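Local coordinates for uncharacterized protein (Parabacteroides distasonis, PDB 4Q34) that is probably an esterase of the alpha/beta hydrolase family, although its natural substrate has not been established, at residues Q73-R78 with E308-L313; K60-T65 with V83-Q88. All coordinates share one frame; numbering follows the deposited sequence. Where two conformers were deposited one is given.

In the fold
Contact 1 (73-78 with 308-313) and contact 2 (60-65 with 83-88) are both buried, with centres about 13 Å apart, and each has a segment that also touches the second subunit. They share the passage from strand 49-52 through helix 72-78 to strand 83-87. Contact 1 ties its helix to the late helix 306-319, whereas contact 2 lays the loop that precedes helix 72-78 against strand 83-87 of the central sheet. Contact 1 lies farther out, about 15 Å from the chain centre to its centre against about 10 Å, and is almost wholly apolar. Contact 2 mixes leucine packing with a carboxylate and a bridging water. Q73 joins the two, its N lying 2.9 Å from W62 O, probably as a hydrogen bond.

Contact 1 (Q73-R78 with E308-L313)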
# COMPACT_ATOMS: atom_id res chain seq x y z
N GLN A 73 1.01 6.38 -12.81
CA GLN A 73 0.16 7.04 -11.84
C GLN A 73 0.15 8.58 -12.04
O GLN A 73 -0.91 9.23 -12.07
CB GLN A 73 0.59 6.70 -10.42
CG GLN A 73 -0.30 7.37 -9.36
CD GLN A 73 0.01 6.91 -7.95
OE1 GLN A 73 1.12 6.56 -7.64
NE2 GLN A 73 -1.02 6.85 -7.10
N ASN A 74 1.36 9.16 -12.11
CA ASN A 74 1.53 10.59 -12.30
C ASN A 74 1.29 11.03 -13.74
O ASN A 74 0.63 12.07 -13.98
CB ASN A 74 2.92 11.03 -11.88
CG ASN A 74 3.13 11.03 -10.37
OD1 ASN A 74 2.46 10.30 -9.61
ND2 ASN A 74 4.08 11.82 -9.94
N ILE A 75 1.82 10.25 -14.68
CA ILE A 75 1.74 10.63 -16.09
C ILE A 75 0.29 10.73 -16.58
O ILE A 75 -0.09 11.69 -17.24
CB ILE A 75 2.51 9.62 -16.95
CG1 ILE A 75 3.99 9.73 -16.66
CG2 ILE A 75 2.23 9.82 -18.47
CD1 ILE A 75 4.82 8.56 -17.17
N PHE A 76 -0.54 9.74 -16.25
CA PHE A 76 -1.92 9.75 -16.71
C PHE A 76 -2.81 10.69 -15.92
O PHE A 76 -3.74 11.23 -16.50
CB PHE A 76 -2.48 8.33 -16.87
CG PHE A 76 -1.92 7.67 -18.10
CD1 PHE A 76 -2.43 8.00 -19.35
CD2 PHE A 76 -0.78 6.89 -18.02
CE1 PHE A 76 -1.89 7.48 -20.49
CE2 PHE A 76 -0.20 6.35 -19.18
CZ PHE A 76 -0.75 6.65 -20.41
N LEU A 77 -2.48 10.93 -14.65
CA LEU A 77 -3.18 11.95 -13.88
C LEU A 77 -2.93 13.32 -14.50
O LEU A 77 -3.86 14.12 -14.65
CB LEU A 77 -2.68 11.95 -12.43
CG LEU A 77 -3.37 12.94 -11.49
CD1 LEU A 77 -4.85 12.64 -11.42
CD2 LEU A 77 -2.70 12.87 -10.12
N ARG A 78 -1.69 13.57 -14.91
CA ARG A 78 -1.34 14.84 -15.57
C ARG A 78 -2.08 15.03 -16.89
O ARG A 78 -2.42 16.16 -17.29
CB ARG A 78 0.18 14.94 -15.76
CG ARG A 78 0.60 16.30 -16.26
CD ARG A 78 2.11 16.44 -16.25
NE ARG A 78 2.62 16.50 -14.88
CZ ARG A 78 3.32 15.54 -14.29
NH1 ARG A 78 3.70 14.47 -14.97
NH2 ARG A 78 3.70 15.70 -13.03
N GLU A 308 7.47 7.63 -23.69
CA GLU A 308 7.18 7.18 -25.05
C GLU A 308 6.20 6.02 -25.01
O GLU A 308 5.32 5.91 -25.86
CB GLU A 308 8.47 6.76 -25.79
CG GLU A 308 9.51 7.87 -25.88
CD GLU A 308 10.78 7.43 -26.59
OE1 GLU A 308 10.70 6.94 -27.73
OE2 GLU A 308 11.87 7.57 -26.01
N VAL A 309 6.33 5.13 -24.01
CA VAL A 309 5.42 3.98 -23.87
C VAL A 309 4.00 4.54 -23.56
O VAL A 309 3.01 4.13 -24.17
CB VAL A 309 5.92 3.02 -22.78
CG1 VAL A 309 4.92 1.91 -22.54
CG2 VAL A 309 7.29 2.41 -23.15
N ALA A 310 3.96 5.54 -22.69
CA ALA A 310 2.70 6.21 -22.33
C ALA A 310 2.07 6.89 -23.54
O ALA A 310 0.87 6.81 -23.74
CB ALA A 310 2.91 7.20 -21.20
N ASP A 311 2.88 7.53 -24.39
CA ASP A 311 2.34 8.17 -25.57
C ASP A 311 1.62 7.19 -26.52
O ASP A 311 0.59 7.52 -27.13
CB ASP A 311 3.45 8.91 -26.36
CG ASP A 311 3.97 10.16 -25.65
OD1 ASP A 311 3.34 10.68 -24.72
OD2 ASP A 311 5.08 10.62 -26.03
N LEU A 312 2.18 5.99 -26.64
CA LEU A 312 1.58 4.93 -27.45
C LEU A 312 0.24 4.56 -26.89
O LEU A 312 -0.74 4.42 -27.64
CB LEU A 312 2.44 3.66 -27.49
CG LEU A 312 3.62 3.65 -28.44
CD1 LEU A 312 4.38 2.37 -28.14
CD2 LEU A 312 3.15 3.72 -29.89
N LEU A 313 0.18 4.38 -25.58
CA LEU A 313 -1.09 4.10 -24.96
C LEU A 313 -2.11 5.26 -25.15
O LEU A 313 -3.28 5.01 -25.49
CB LEU A 313 -0.93 3.75 -23.47
CG LEU A 313 -2.21 3.43 -22.70
CD1 LEU A 313 -3.04 2.31 -23.32
CD2 LEU A 313 -1.86 3.14 -21.25
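F76 reaches across from helix 72-78 to A310 and L313, and its side chain carries most of this contact. The bond from CA to CB already leads toward helix 306-319, and CG stands anti to the carbonyl carbon (chi1 -75°), which carries the ring out between the helices. On the way it runs beneath the branch of its neighbour: I75 CG2 sits 4.2 Å above the ring plane, near the rim. Farther out, CE2 and CZ both lie 3.8 Å from A310 CB. CZ also meets two other atoms: A310 O lies near the ring plane at the edge, 3.7 Å from CZ, while L313 CD2 approaches CZ obliquely at 3.8 Å. No hydrogen bond crosses between the segments; the A310 carbonyl is also weakly hydrogen-bonded to S314 OG. I75 adds a second apolar touch, its CG2 standing 3.8 Å from A310 CB. The small alanine thus faces both side chains, and I75 and A310 are the closest CA pair, at 7.7 Å. The segment axes still pass 11.1 Å apart, at a signed angle of -46°, a separation bridged by the phenyl ring. Around this pair, F72 meets the F76 ring edge-to-face, V83 of strand 83-87 touches F76, and L313 rests on A196 and Y198 of strand 192-198, placing both helices against one side of the central hydrolase sheet.

Contact 2 (K60-T65 with V83-Q88); sequences KTWETT and VYLVDQ
L85 points from strand 83-87 toward the loop 60-65 and divides its two methyls between W62 and E63. CD2 faces the root of the tryptophan, 3.8 Å from W62 CB. CD1 turns to the glutamate, whose extended chain crosses the leucine at a slant. The separation of 3.3 Å between L85 CD1 and E63 CG is short for two carbons and doubtful in detail, because L85 was deposited in two conformers. With the tryptophan CG beside its backbone N (chi1 -48°), the indole passes to one side of the leucine, where a water links NE1 weakly, at 3.2 Å, to V86 O, 2.7 Å from the same water. Residues 60-65 lie in the connection of a beta-alpha-beta crossover from strand 49-52 through helix 72-78 to the parallel strand 83-87; in alpha/beta hydrolases the beginning of this connection, just after the strand, commonly contributes to the oxyanion hole. The E63 carboxylate is gripped at both oxygens: OE2 by S59 OG and by a glycerol probably left from crystallisation, OE1 by S13 and Y35 of the second subunit. K60 stretches the other way, its NZ bonding T64 O at 2.7 Å from above the carbonyl plane, and S13 O of that neighbouring chain.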
# COMPACT_ATOMS: atom_id res chain seq x y z
N LYS A 60 2.95 -0.37 -6.83
CA LYS A 60 4.24 0.24 -7.17
C LYS A 60 4.70 0.01 -8.61
O LYS A 60 5.40 0.85 -9.18
CB LYS A 60 5.28 -0.24 -6.15
CG LYS A 60 6.69 0.30 -6.21
CD LYS A 60 6.81 1.77 -6.36
CE LYS A 60 8.03 2.33 -5.63
NZ LYS A 60 8.89 3.09 -6.51
N THR A 61 4.22 -1.08 -9.22
CA THR A 61 4.37 -1.33 -10.65
C THR A 61 4.19 -0.08 -11.48
O THR A 61 4.90 0.16 -12.40
CB THR A 61 3.35 -2.36 -11.13
OG1 THR A 61 3.56 -3.58 -10.40
CG2 THR A 61 3.47 -2.61 -12.62
N TRP A 62 3.19 0.70 -11.11
CA TRP A 62 2.73 1.86 -11.85
C TRP A 62 3.08 3.20 -11.22
O TRP A 62 2.68 4.24 -11.75
CB TRP A 62 1.18 1.79 -11.91
CG TRP A 62 0.64 0.49 -12.30
CD1 TRP A 62 0.08 -0.45 -11.48
CD2 TRP A 62 0.56 -0.04 -13.62
NE1 TRP A 62 -0.30 -1.55 -12.21
CE2 TRP A 62 -0.01 -1.32 -13.53
CE3 TRP A 62 0.96 0.44 -14.89
CZ2 TRP A 62 -0.25 -2.11 -14.67
CZ3 TRP A 62 0.69 -0.32 -16.01
CH2 TRP A 62 0.13 -1.60 -15.90
N GLU A 63 3.79 3.19 -10.09
CA GLU A 63 4.14 4.39 -9.36
C GLU A 63 5.55 4.87 -9.78
O GLU A 63 5.98 4.67 -10.91
CB GLU A 63 4.03 4.15 -7.85
CG GLU A 63 2.66 3.69 -7.43
CD GLU A 63 2.55 3.18 -5.98
OE1 GLU A 63 3.56 3.22 -5.25
OE2 GLU A 63 1.42 2.78 -5.55
N THR A 64 6.28 5.51 -8.88
CA THR A 64 7.64 5.92 -9.17
C THR A 64 8.45 4.75 -9.68
O THR A 64 8.37 3.62 -9.13
CB THR A 64 8.32 6.56 -7.93
OG1 THR A 64 7.45 7.57 -7.37
CG2 THR A 64 9.63 7.17 -8.26
N THR A 65 9.23 4.99 -10.73
CA THR A 65 10.09 3.96 -11.30
C THR A 65 11.21 3.63 -10.32
O THR A 65 11.52 4.41 -9.40
CB THR A 65 10.66 4.42 -12.66
OG1 THR A 65 11.69 5.41 -12.48
CG2 THR A 65 9.58 4.95 -13.56
N VAL A 83 -7.24 8.08 -12.07
CA VAL A 83 -6.39 6.93 -12.00
C VAL A 83 -6.68 6.17 -10.69
O VAL A 83 -6.62 6.76 -9.61
CB VAL A 83 -4.90 7.31 -12.06
CG1 VAL A 83 -4.03 6.13 -11.73
CG2 VAL A 83 -4.52 7.91 -13.41
N TYR A 84 -6.91 4.85 -10.82
CA TYR A 84 -7.15 3.95 -9.73
C TYR A 84 -6.03 2.94 -9.69
O TYR A 84 -5.86 2.15 -10.61
CB TYR A 84 -8.51 3.22 -9.90
CG TYR A 84 -9.67 4.12 -9.71
CD1 TYR A 84 -10.01 5.04 -10.67
CD2 TYR A 84 -10.43 4.06 -8.53
CE1 TYR A 84 -11.09 5.91 -10.47
CE2 TYR A 84 -11.51 4.91 -8.34
CZ TYR A 84 -11.82 5.84 -9.29
OH TYR A 84 -12.89 6.66 -9.06
N LEU A 85 -5.22 2.99 -8.65
CA LEU A 85 -4.12 2.03 -8.45
C LEU A 85 -4.60 0.97 -7.46
O LEU A 85 -5.13 1.32 -6.40
CB LEU A 85 -2.86 2.73 -7.90
CG LEU A 85 -1.94 3.58 -8.82
CD1 LEU A 85 -0.50 3.53 -8.36
CD2 LEU A 85 -2.00 3.18 -10.29
N VAL A 86 -4.33 -0.31 -7.74
CA VAL A 86 -4.91 -1.36 -6.94
C VAL A 86 -3.82 -2.29 -6.40
O VAL A 86 -2.85 -2.59 -7.13
CB VAL A 86 -5.95 -2.17 -7.79
CG1 VAL A 86 -6.59 -3.27 -6.95
CG2 VAL A 86 -7.00 -1.23 -8.43
N ASP A 87 -3.99 -2.74 -5.15
CA ASP A 87 -3.35 -3.94 -4.63
C ASP A 87 -4.46 -5.01 -4.57
O ASP A 87 -5.47 -4.87 -3.86
CB ASP A 87 -2.80 -3.72 -3.27
CG ASP A 87 -1.77 -2.61 -3.22
OD1 ASP A 87 -0.94 -2.42 -4.13
OD2 ASP A 87 -1.76 -1.91 -2.16
N GLN A 88 -4.29 -6.05 -5.38
CA GLN A 88 -5.27 -7.07 -5.53
C GLN A 88 -5.37 -7.85 -4.24
O GLN A 88 -4.49 -7.75 -3.39
CB GLN A 88 -4.93 -7.98 -6.73
CG GLN A 88 -3.93 -9.08 -6.40
CD GLN A 88 -3.38 -9.85 -7.57
OE1 GLN A 88 -3.75 -9.66 -8.74
NE2 GLN A 88 -2.46 -10.78 -7.24
O HOH W 1 -2.04 -2.30 -9.65